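Long-range contacts in TqaA (Penicillium aethiopicum, PDB 5DLK), which is a fungal nonribosomal peptide synthetase whose terminal condensation-like domain, the part in this chain, probably closes the finished peptide into a macrocycle: residues V60-G65 and Q175-Q180; R64-S69 and A414-L419; N71-G76 and N167-L172; G76-M81 and R402-D407. All blocks are in the same frame, centred on the assembly; numbering follows the deposited sequence.

Interaction 1 (V60-G65 and Q175-Q180); sequences VFIKRG and QISHSQ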
# COMPACT_ATOMS: atom_id res chain seq x y z
N VAL A 60 7.55 5.78 2.29
CA VAL A 60 6.49 6.00 3.28
C VAL A 60 6.29 4.74 4.11
O VAL A 60 6.27 4.78 5.35
CB VAL A 60 5.14 6.38 2.61
CG1 VAL A 60 3.95 6.18 3.57
CG2 VAL A 60 5.20 7.81 2.11
N PHE A 61 6.15 3.61 3.43
CA PHE A 61 5.88 2.36 4.14
C PHE A 61 7.09 1.91 4.95
O PHE A 61 6.93 1.41 6.06
CB PHE A 61 5.45 1.28 3.14
CG PHE A 61 4.05 1.45 2.65
CD1 PHE A 61 3.00 1.51 3.55
CD2 PHE A 61 3.77 1.56 1.29
CE1 PHE A 61 1.69 1.68 3.12
CE2 PHE A 61 2.46 1.72 0.84
CZ PHE A 61 1.41 1.79 1.77
N ILE A 62 8.29 2.06 4.40
CA ILE A 62 9.49 1.63 5.13
C ILE A 62 9.68 2.42 6.42
O ILE A 62 9.95 1.85 7.49
CB ILE A 62 10.75 1.72 4.22
CG1 ILE A 62 10.63 0.66 3.13
CG2 ILE A 62 12.01 1.51 5.04
CD1 ILE A 62 11.63 0.80 1.99
N LYS A 63 9.47 3.74 6.34
CA LYS A 63 9.65 4.59 7.50
C LYS A 63 8.66 4.27 8.60
O LYS A 63 8.91 4.56 9.77
CB LYS A 63 9.48 6.07 7.13
CG LYS A 63 10.65 6.73 6.44
CD LYS A 63 10.34 8.24 6.33
CE LYS A 63 11.38 9.01 5.56
NZ LYS A 63 12.75 8.85 6.14
N ARG A 64 7.53 3.69 8.22
CA ARG A 64 6.47 3.35 9.17
C ARG A 64 6.51 1.88 9.61
O ARG A 64 5.58 1.38 10.28
CB ARG A 64 5.12 3.71 8.55
CG ARG A 64 4.90 5.25 8.53
CD ARG A 64 3.90 5.71 7.49
NE ARG A 64 3.84 7.18 7.48
CZ ARG A 64 4.76 7.98 6.93
NH1 ARG A 64 5.85 7.49 6.34
NH2 ARG A 64 4.60 9.30 7.00
N GLY A 65 7.59 1.19 9.25
CA GLY A 65 7.80 -0.18 9.71
C GLY A 65 6.71 -1.11 9.22
O GLY A 65 6.31 -2.04 9.93
N GLN A 175 6.83 -13.38 4.72
CA GLN A 175 7.06 -12.06 5.29
C GLN A 175 7.39 -11.10 4.16
O GLN A 175 7.98 -11.49 3.17
CB GLN A 175 8.16 -12.08 6.35
CG GLN A 175 7.73 -12.83 7.60
CD GLN A 175 8.79 -12.81 8.68
OE1 GLN A 175 9.85 -12.21 8.53
NE2 GLN A 175 8.49 -13.48 9.79
N ILE A 176 6.98 -9.84 4.31
CA ILE A 176 7.12 -8.91 3.20
C ILE A 176 6.90 -7.47 3.70
O ILE A 176 6.07 -7.21 4.58
CB ILE A 176 6.13 -9.27 2.04
CG1 ILE A 176 6.35 -8.37 0.81
CG2 ILE A 176 4.68 -9.27 2.51
CD1 ILE A 176 5.58 -8.85 -0.44
N SER A 177 7.67 -6.55 3.14
CA SER A 177 7.52 -5.12 3.40
C SER A 177 6.46 -4.53 2.45
O SER A 177 6.38 -4.93 1.29
CB SER A 177 8.87 -4.41 3.21
OG SER A 177 8.70 -3.00 3.16
N HIS A 178 5.66 -3.58 2.92
CA HIS A 178 4.63 -2.98 2.06
C HIS A 178 5.28 -2.17 0.91
O HIS A 178 4.61 -1.81 -0.05
CB HIS A 178 3.68 -2.12 2.92
CG HIS A 178 2.30 -1.95 2.37
ND1 HIS A 178 2.01 -1.96 1.01
CD2 HIS A 178 1.11 -1.77 2.98
CE1 HIS A 178 0.73 -1.78 0.82
NE2 HIS A 178 0.14 -1.64 2.01
N SER A 179 6.59 -1.95 0.98
CA SER A 179 7.30 -1.39 -0.18
C SER A 179 7.29 -2.36 -1.36
O SER A 179 7.69 -1.99 -2.46
CB SER A 179 8.75 -1.05 0.18
OG SER A 179 9.48 -2.21 0.57
N GLN A 180 6.81 -3.59 -1.12
CA GLN A 180 6.91 -4.66 -2.12
C GLN A 180 5.57 -5.20 -2.60
O GLN A 180 5.53 -6.15 -3.39
CB GLN A 180 7.76 -5.83 -1.54
CG GLN A 180 9.16 -5.41 -1.15
CD GLN A 180 9.89 -6.52 -0.39
OE1 GLN A 180 9.55 -6.82 0.75
NE2 GLN A 180 10.86 -7.16 -1.04
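Phe61, near the end of helix 56-63, lays its ring face to face on the imidazole of His178, with the planes 6° apart and the centroids separated by 3.8 Å. His178 sits in a Ser-His pair that matches the start of the HHxxxDG motif of condensation domains, with Ser177 in place of the first histidine. Its side chain lies about 6 Å from that of Gly183, a residue seen to bind phosphopantetheine in this protein. The overlap is centred: Phe61 CZ lies over the middle of the imidazole and His178 CG over the middle of the phenyl ring. His178 CG stands anti to its backbone N (chi1 -154°), which brings it over the phenyl ring, and CB adds a CH-pi contact with the same face, 3.9 Å from the Phe61 centroid. A flat, apolar ring suits this buried place, since it covers the imidazole without offering it a polar partner. An alanine in place of Phe61 would keep CB but lose the ring, and would probably leave that face of His178 without its stacking partner and its imidazole freer to turn. Trp181 also stacks on His178.

One residue on, Ile62 brings CD1 up to Ser179, touching its CB at 3.9 Å. Ser179 OG occupies the crowded position between N and carbonyl carbon (chi1 62°) and shares a hydrogen bond of 2.8 Å with Ser177 OG. Within 175-180, Ser177 N donates to Gln180 OE1 at 3.1 Å, in the plane of that side-chain carbonyl.

Interaction 2 (R64-S69 and A414-L419); sequences RGTFHS and ARFDPL. With EDO (1,2-ethanediol), chain E.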
# COMPACT_ATOMS: atom_id res chain seq x y z
N ARG A 64 7.53 3.69 8.22
CA ARG A 64 6.47 3.35 9.17
C ARG A 64 6.51 1.88 9.61
O ARG A 64 5.58 1.38 10.28
CB ARG A 64 5.12 3.71 8.55
CG ARG A 64 4.90 5.25 8.53
CD ARG A 64 3.90 5.71 7.49
NE ARG A 64 3.84 7.18 7.48
CZ ARG A 64 4.76 7.98 6.93
NH1 ARG A 64 5.85 7.49 6.34
NH2 ARG A 64 4.60 9.30 7.00
N GLY A 65 7.59 1.19 9.25
CA GLY A 65 7.80 -0.18 9.71
C GLY A 65 6.71 -1.11 9.22
O GLY A 65 6.31 -2.04 9.93
N THR A 66 6.22 -0.86 8.00
CA THR A 66 5.06 -1.58 7.49
C THR A 66 5.51 -2.96 7.02
O THR A 66 6.25 -3.09 6.05
CB THR A 66 4.38 -0.81 6.35
OG1 THR A 66 4.34 0.58 6.70
CG2 THR A 66 2.93 -1.30 6.16
N PHE A 67 5.06 -3.98 7.73
CA PHE A 67 5.65 -5.31 7.60
C PHE A 67 4.56 -6.34 7.89
O PHE A 67 3.85 -6.21 8.89
CB PHE A 67 6.83 -5.41 8.55
CG PHE A 67 7.66 -6.66 8.41
CD1 PHE A 67 8.20 -7.04 7.19
CD2 PHE A 67 7.98 -7.41 9.55
CE1 PHE A 67 9.02 -8.19 7.09
CE2 PHE A 67 8.78 -8.55 9.46
CZ PHE A 67 9.29 -8.94 8.23
N HIS A 68 4.40 -7.30 7.00
CA HIS A 68 3.33 -8.29 7.12
C HIS A 68 3.87 -9.70 7.12
O HIS A 68 4.89 -9.98 6.50
CB HIS A 68 2.35 -8.17 5.96
CG HIS A 68 1.39 -7.03 6.09
ND1 HIS A 68 1.79 -5.71 6.07
CD2 HIS A 68 0.04 -7.02 6.25
CE1 HIS A 68 0.73 -4.93 6.22
NE2 HIS A 68 -0.35 -5.70 6.32
N SER A 69 3.16 -10.57 7.83
CA SER A 69 3.34 -12.01 7.70
C SER A 69 2.02 -12.57 7.18
O SER A 69 1.02 -12.55 7.90
CB SER A 69 3.70 -12.66 9.04
OG SER A 69 3.89 -14.06 8.87
N ALA A 414 0.54 -8.19 11.21
CA ALA A 414 0.87 -6.93 10.53
C ALA A 414 1.36 -5.84 11.50
O ALA A 414 0.87 -5.71 12.62
CB ALA A 414 -0.34 -6.44 9.74
N ARG A 415 2.36 -5.08 11.04
CA ARG A 415 2.87 -3.91 11.74
C ARG A 415 2.65 -2.70 10.83
O ARG A 415 2.81 -2.81 9.61
CB ARG A 415 4.36 -4.03 12.06
CG ARG A 415 4.76 -5.31 12.81
CD ARG A 415 3.93 -5.49 14.06
NE ARG A 415 4.19 -4.46 15.06
CZ ARG A 415 3.57 -4.42 16.24
NH1 ARG A 415 2.69 -5.37 16.55
NH2 ARG A 415 3.83 -3.45 17.10
N PHE A 416 2.32 -1.56 11.44
CA PHE A 416 2.16 -0.29 10.71
C PHE A 416 2.09 0.82 11.74
O PHE A 416 1.21 0.81 12.58
CB PHE A 416 0.91 -0.29 9.84
CG PHE A 416 0.64 1.03 9.15
CD1 PHE A 416 1.49 1.48 8.16
CD2 PHE A 416 -0.44 1.82 9.53
CE1 PHE A 416 1.26 2.71 7.51
CE2 PHE A 416 -0.68 3.05 8.88
CZ PHE A 416 0.17 3.49 7.88
N ASP A 417 3.01 1.77 11.66
CA ASP A 417 3.06 2.84 12.66
C ASP A 417 3.19 4.21 12.02
O ASP A 417 4.28 4.61 11.62
CB ASP A 417 4.22 2.60 13.63
CG ASP A 417 4.02 1.35 14.45
OD1 ASP A 417 3.15 1.37 15.34
OD2 ASP A 417 4.71 0.37 14.17
N PRO A 418 2.07 4.94 11.91
CA PRO A 418 2.06 6.28 11.31
C PRO A 418 3.05 7.23 11.97
O PRO A 418 3.41 7.04 13.14
CB PRO A 418 0.62 6.78 11.56
CG PRO A 418 -0.19 5.55 11.72
CD PRO A 418 0.73 4.51 12.35
N LEU A 419 3.46 8.26 11.24
CA LEU A 419 4.29 9.31 11.81
C LEU A 419 3.39 10.45 12.32
O LEU A 419 2.68 10.28 13.31
CB LEU A 419 5.32 9.77 10.78
CG LEU A 419 6.15 8.59 10.23
CD1 LEU A 419 7.22 9.05 9.23
CD2 LEU A 419 6.77 7.80 11.39
C1 EDO E . -0.26 -1.25 14.60
O1 EDO E . -0.66 -1.01 13.22
C2 EDO E . 0.90 -2.25 14.73
O2 EDO E . 2.15 -1.69 14.24
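Leu419 lays its CD1 over one face of the Arg64 guanidinium, toward the rim, where it comes within 3.4 Å of Arg64 NH2. The apolar cover is probably tolerated because NE forms a salt bridge with Glu421 and NH1 bonds to Val60 O. From CG to NE the arginine chain is extended and runs beside Phe416, the two side chains pointing the same way, with CD 4.0 Å from Phe416 CE1. Thr66 also lies alongside Phe416. Its OG1 sits in the plane of that ring, at the edge, 3.3 Å from CD1, while its own hydrogen bond goes to Phe61 O.

The backbones here run antiparallel. Strand 407-415 belongs to an excursion of the C-terminal half of the condensation fold, the crossover often called the latch, which adds an edge strand to the sheet of the N-terminal half. Phe67 and Arg415 form a hydrogen-bonded pair between strands 67-75 and 407-415, with Arg415 N to Phe67 O at 2.8 Å, and beyond the strand Asp417 N holds Arg64 O at 2.9 Å. In the non-hydrogen-bonded pair that follows, with His68 CG anti to the carbonyl carbon (chi1 -78°), the histidine ring comes nearer the partner strand and Ala414 CB lies over its face, 3.7 Å from its centroid; a methyl is small enough to fit there.

Phe416 N donates to O2 of an ethanediol, probably from the crystallisation liquor, at 2.8 Å and 172°. The same O2 lies over a face of the Arg415 guanidinium, which also makes a cation-pi contact with Trp145.

Interaction 3 (N71-G76 and N167-L172); sequences NWTIKG and NEHVVL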
# COMPACT_ATOMS: atom_id res chain seq x y z
N ASN A 71 -0.12 -15.65 6.38
CA ASN A 71 -0.05 -16.97 7.01
C ASN A 71 -1.08 -17.93 6.44
O ASN A 71 -2.28 -17.63 6.43
CB ASN A 71 -0.26 -16.85 8.51
CG ASN A 71 0.67 -15.86 9.14
OD1 ASN A 71 1.79 -15.66 8.67
ND2 ASN A 71 0.22 -15.23 10.22
N TRP A 72 -0.63 -19.09 5.99
CA TRP A 72 -1.51 -20.07 5.39
C TRP A 72 -1.49 -21.36 6.20
O TRP A 72 -0.48 -22.04 6.24
CB TRP A 72 -1.09 -20.35 3.96
CG TRP A 72 -1.19 -19.13 3.09
CD1 TRP A 72 -0.17 -18.31 2.70
CD2 TRP A 72 -2.38 -18.58 2.54
NE1 TRP A 72 -0.66 -17.29 1.91
CE2 TRP A 72 -2.02 -17.44 1.80
CE3 TRP A 72 -3.73 -18.95 2.59
CZ2 TRP A 72 -2.95 -16.67 1.11
CZ3 TRP A 72 -4.66 -18.18 1.91
CH2 TRP A 72 -4.26 -17.05 1.19
N THR A 73 -2.61 -21.69 6.84
CA THR A 73 -2.70 -22.93 7.61
C THR A 73 -3.24 -24.01 6.68
O THR A 73 -4.36 -23.91 6.18
CB THR A 73 -3.62 -22.79 8.83
OG1 THR A 73 -3.16 -21.72 9.66
CG2 THR A 73 -3.61 -24.08 9.66
N ILE A 74 -2.42 -25.04 6.45
CA ILE A 74 -2.70 -26.07 5.46
C ILE A 74 -2.95 -27.40 6.17
O ILE A 74 -2.09 -27.87 6.91
CB ILE A 74 -1.54 -26.23 4.47
CG1 ILE A 74 -1.18 -24.87 3.84
CG2 ILE A 74 -1.90 -27.23 3.38
CD1 ILE A 74 0.09 -24.91 3.00
N LYS A 75 -4.12 -28.00 5.96
CA LYS A 75 -4.46 -29.27 6.62
C LYS A 75 -4.89 -30.33 5.62
O LYS A 75 -5.70 -30.06 4.73
CB LYS A 75 -5.56 -29.06 7.65
CG LYS A 75 -5.11 -28.33 8.89
CD LYS A 75 -6.28 -28.03 9.80
CE LYS A 75 -5.81 -27.27 11.03
NZ LYS A 75 -6.95 -26.71 11.81
N GLY A 76 -4.35 -31.54 5.77
CA GLY A 76 -4.74 -32.65 4.93
C GLY A 76 -3.60 -33.60 4.66
O GLY A 76 -2.46 -33.35 5.06
N ASN A 167 3.13 -33.82 9.31
CA ASN A 167 3.08 -32.92 8.14
C ASN A 167 1.69 -32.85 7.51
O ASN A 167 1.56 -32.59 6.31
CB ASN A 167 4.10 -33.35 7.07
CG ASN A 167 5.53 -33.03 7.46
OD1 ASN A 167 5.77 -32.17 8.31
ND2 ASN A 167 6.48 -33.72 6.85
N GLU A 168 0.65 -33.06 8.31
CA GLU A 168 -0.72 -32.94 7.82
C GLU A 168 -1.42 -31.73 8.46
O GLU A 168 -2.61 -31.49 8.25
CB GLU A 168 -1.50 -34.22 8.10
CG GLU A 168 -0.80 -35.45 7.51
CD GLU A 168 -1.61 -36.73 7.62
OE1 GLU A 168 -2.44 -36.85 8.55
OE2 GLU A 168 -1.42 -37.63 6.76
N HIS A 169 -0.65 -30.98 9.25
CA HIS A 169 -1.05 -29.68 9.79
C HIS A 169 0.20 -28.81 9.76
O HIS A 169 1.16 -29.05 10.50
CB HIS A 169 -1.62 -29.80 11.20
CG HIS A 169 -2.01 -28.49 11.81
ND1 HIS A 169 -2.62 -28.40 13.04
CD2 HIS A 169 -1.88 -27.22 11.37
CE1 HIS A 169 -2.85 -27.13 13.34
NE2 HIS A 169 -2.40 -26.39 12.34
N VAL A 170 0.19 -27.81 8.88
CA VAL A 170 1.38 -27.05 8.56
C VAL A 170 0.99 -25.57 8.41
O VAL A 170 -0.09 -25.28 7.93
CB VAL A 170 2.02 -27.61 7.27
CG1 VAL A 170 2.82 -26.57 6.55
CG2 VAL A 170 2.86 -28.86 7.56
N VAL A 171 1.85 -24.65 8.85
CA VAL A 171 1.63 -23.22 8.54
C VAL A 171 2.77 -22.72 7.68
O VAL A 171 3.94 -22.88 8.03
CB VAL A 171 1.50 -22.35 9.82
CG1 VAL A 171 1.35 -20.85 9.45
CG2 VAL A 171 0.32 -22.80 10.66
N LEU A 172 2.42 -22.12 6.54
CA LEU A 172 3.40 -21.48 5.68
C LEU A 172 3.26 -19.98 5.87
O LEU A 172 2.14 -19.48 5.79
CB LEU A 172 3.15 -21.85 4.22
CG LEU A 172 3.85 -21.01 3.15
CD1 LEU A 172 5.33 -21.29 3.13
CD2 LEU A 172 3.21 -21.27 1.80
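Val170 O is held by two donors of the facing strand: Ile74 N, at 2.8 Å and almost straight (178°), and, more weakly, the CA-H of Thr73. Such bonds repeat along an antiparallel ladder, in which Trp72 with Leu172 and Ile74 with Val170 are the hydrogen-bonded pairs. Beyond the strand ends, Gly76 N still reaches Glu168 O at 3.0 Å.

Lys75 and His169, a non-hydrogen-bonded pair, lie side by side and point the same way. The lysine, extended beyond CG, carries CE over the centre of the imidazole, 3.7 Å from the centroid and 9° off its normal, while NZ stays 4.6 Å from His169 NE2. A long aliphatic chain suits this exposed end of the strand pair, since the CE methylene covers the ring while NZ points on away from it. Next along the same face, Thr73 CG2, anti to the backbone N, touches His169 NE2 at 3.7 Å, and Thr73 OG1 lies 3.8 Å from Val171 CG2. Beta-branched threonine and valine fit the extended backbone well.

The face bearing Thr73, His169 and Val171 is covered by helix 132-144 through Pro132, Met133 and Cys136. Trp72, on the other face, meets Phe190 of helix 186-197 and Tyr410 edge to face. Strand 67-75 is flanked by strand 407-415 on its far side, and strand 169-177 by strand 158-163.

Interaction 4 (G76-M81 and R402-D407); sequences GRSLNM and RGSSLD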
# COMPACT_ATOMS: atom_id res chain seq x y z
N GLY A 76 -4.35 -31.54 5.77
CA GLY A 76 -4.74 -32.65 4.93
C GLY A 76 -3.60 -33.60 4.66
O GLY A 76 -2.46 -33.35 5.06
N ARG A 77 -3.89 -34.69 3.96
CA ARG A 77 -2.88 -35.70 3.70
C ARG A 77 -2.21 -35.51 2.33
O ARG A 77 -1.22 -36.17 2.02
CB ARG A 77 -3.49 -37.11 3.78
CG ARG A 77 -4.63 -37.22 4.79
CD ARG A 77 -5.32 -38.58 4.71
NE ARG A 77 -6.78 -38.45 4.68
CZ ARG A 77 -7.56 -38.49 5.75
NH1 ARG A 77 -7.03 -38.68 6.96
NH2 ARG A 77 -8.88 -38.36 5.62
N SER A 78 -2.73 -34.58 1.54
CA SER A 78 -2.26 -34.40 0.16
C SER A 78 -1.06 -33.47 0.03
O SER A 78 -0.49 -33.35 -1.05
CB SER A 78 -3.39 -33.86 -0.72
OG SER A 78 -4.53 -34.70 -0.67
N LEU A 79 -0.68 -32.81 1.12
CA LEU A 79 0.35 -31.78 1.03
C LEU A 79 1.70 -32.35 0.61
O LEU A 79 2.16 -33.35 1.16
CB LEU A 79 0.50 -31.04 2.36
CG LEU A 79 1.50 -29.88 2.32
CD1 LEU A 79 1.10 -28.84 1.26
CD2 LEU A 79 1.67 -29.23 3.69
N ASN A 80 2.32 -31.71 -0.37
CA ASN A 80 3.65 -32.10 -0.81
C ASN A 80 4.68 -31.08 -0.33
O ASN A 80 4.82 -30.01 -0.92
CB ASN A 80 3.67 -32.24 -2.33
CG ASN A 80 4.98 -32.80 -2.85
OD1 ASN A 80 6.04 -32.61 -2.27
ND2 ASN A 80 4.90 -33.50 -3.98
N MET A 81 5.38 -31.41 0.75
CA MET A 81 6.30 -30.47 1.39
C MET A 81 7.44 -30.01 0.48
O MET A 81 7.81 -28.83 0.50
CB MET A 81 6.86 -31.07 2.68
CG MET A 81 5.82 -31.27 3.76
SD MET A 81 5.31 -29.74 4.59
CE MET A 81 6.75 -29.41 5.60
N ARG A 402 -3.87 -27.66 -4.94
CA ARG A 402 -4.54 -28.87 -5.42
C ARG A 402 -4.23 -30.07 -4.52
O ARG A 402 -3.09 -30.25 -4.08
CB ARG A 402 -4.11 -29.16 -6.87
CG ARG A 402 -4.96 -30.19 -7.63
CD ARG A 402 -6.36 -30.35 -7.05
NE ARG A 402 -6.94 -31.66 -7.36
CZ ARG A 402 -8.03 -32.16 -6.78
NH1 ARG A 402 -8.66 -31.48 -5.82
NH2 ARG A 402 -8.48 -33.35 -7.14
N GLY A 403 -5.25 -30.87 -4.24
CA GLY A 403 -5.11 -32.08 -3.44
C GLY A 403 -6.47 -32.61 -3.02
O GLY A 403 -7.40 -31.84 -2.82
N SER A 404 -6.58 -33.93 -2.87
CA SER A 404 -7.85 -34.56 -2.51
C SER A 404 -8.33 -34.11 -1.14
O SER A 404 -9.48 -33.69 -0.97
CB SER A 404 -7.73 -36.09 -2.55
OG SER A 404 -6.47 -36.52 -2.06
N SER A 405 -7.45 -34.19 -0.15
CA SER A 405 -7.75 -33.63 1.16
C SER A 405 -6.74 -32.52 1.41
O SER A 405 -5.59 -32.79 1.78
CB SER A 405 -7.70 -34.70 2.26
OG SER A 405 -6.37 -35.06 2.62
N LEU A 406 -7.17 -31.29 1.18
CA LEU A 406 -6.33 -30.11 1.40
C LEU A 406 -7.16 -28.88 1.71
O LEU A 406 -7.81 -28.32 0.82
CB LEU A 406 -5.45 -29.84 0.18
CG LEU A 406 -3.97 -30.16 0.36
CD1 LEU A 406 -3.11 -29.39 -0.62
CD2 LEU A 406 -3.56 -29.87 1.79
N ASP A 407 -7.15 -28.48 2.97
CA ASP A 407 -7.87 -27.28 3.42
C ASP A 407 -6.84 -26.19 3.71
O ASP A 407 -5.86 -26.42 4.41
CB ASP A 407 -8.70 -27.58 4.67
CG ASP A 407 -9.44 -26.36 5.19
OD1 ASP A 407 -10.42 -25.93 4.55
OD2 ASP A 407 -9.05 -25.84 6.26
O HOH W 1 -0.91 -31.32 -3.05
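Ser405 and Gly76 form the close part of this contact: Ser405 O meets Gly76 CA at 3.3 Å in a CA-H...O contact. Glycine suits the place, because a CB on residue 76 would run into that same oxygen. Next to it, Arg77 N donates to Ser405 OG at 2.8 Å and 168°. A chi1 of 76° puts this hydroxyl between the backbone N and the carbonyl carbon of its own residue, where it meets the Arg77 amide. An alanine here would lack this oxygen and would probably leave Arg77 N without its good acceptor, loosening the hold between the loops. Gly403 is matched in the same way, since its CA lies 3.7 Å from Ser78 CB and leaves no room for a side chain. Leu406 CG approaches Ser78 CB to 3.9 Å and its CD2 lies 4.3 Å from Leu79 CB, both leucines packing on Ile74 of the sheet.

Neither segment forms a helix or strand across the contact. This is a loop-to-loop meeting at one end of the condensation fold, where the link from strand 67-75 to helix 81-94 passes the approach to strand 407-415. Asn80 caps that helix at its N-terminus, bonding through OD1 to Arg83 N.

Elsewhere the fit is looser. Ser78 N reaches Ser405 O only weakly, at 3.4 Å. Ser78 OG and Ser404 OG share a hydrogen bond of 3.0 Å in which either may donate. A water spans a wider separation, giving protons to Ser78 O at 2.9 Å and to Arg402 O.

In the fold
From the N terminus, the end of helix 56-63 and the turn after it open two loops: interaction 1 closes one at the turn after strand 169-177, tying the helix to the end of that sheet, and interaction 2 closes a far longer one of 344 residues, joining the strand that crosses from the C-terminal half to the N-terminal sheet. Interaction 3 falls within both, pairing strands 67-75 and 169-177. Interaction 4, which joins two loops, starts at Gly76, the last residue of the first segment of interaction 3; it crosses interactions 1 and 3 while lying within interaction 2. Interactions 1 and 2 touch near the centre of the molecule, interactions 3 and 4 at the other end of the sheet.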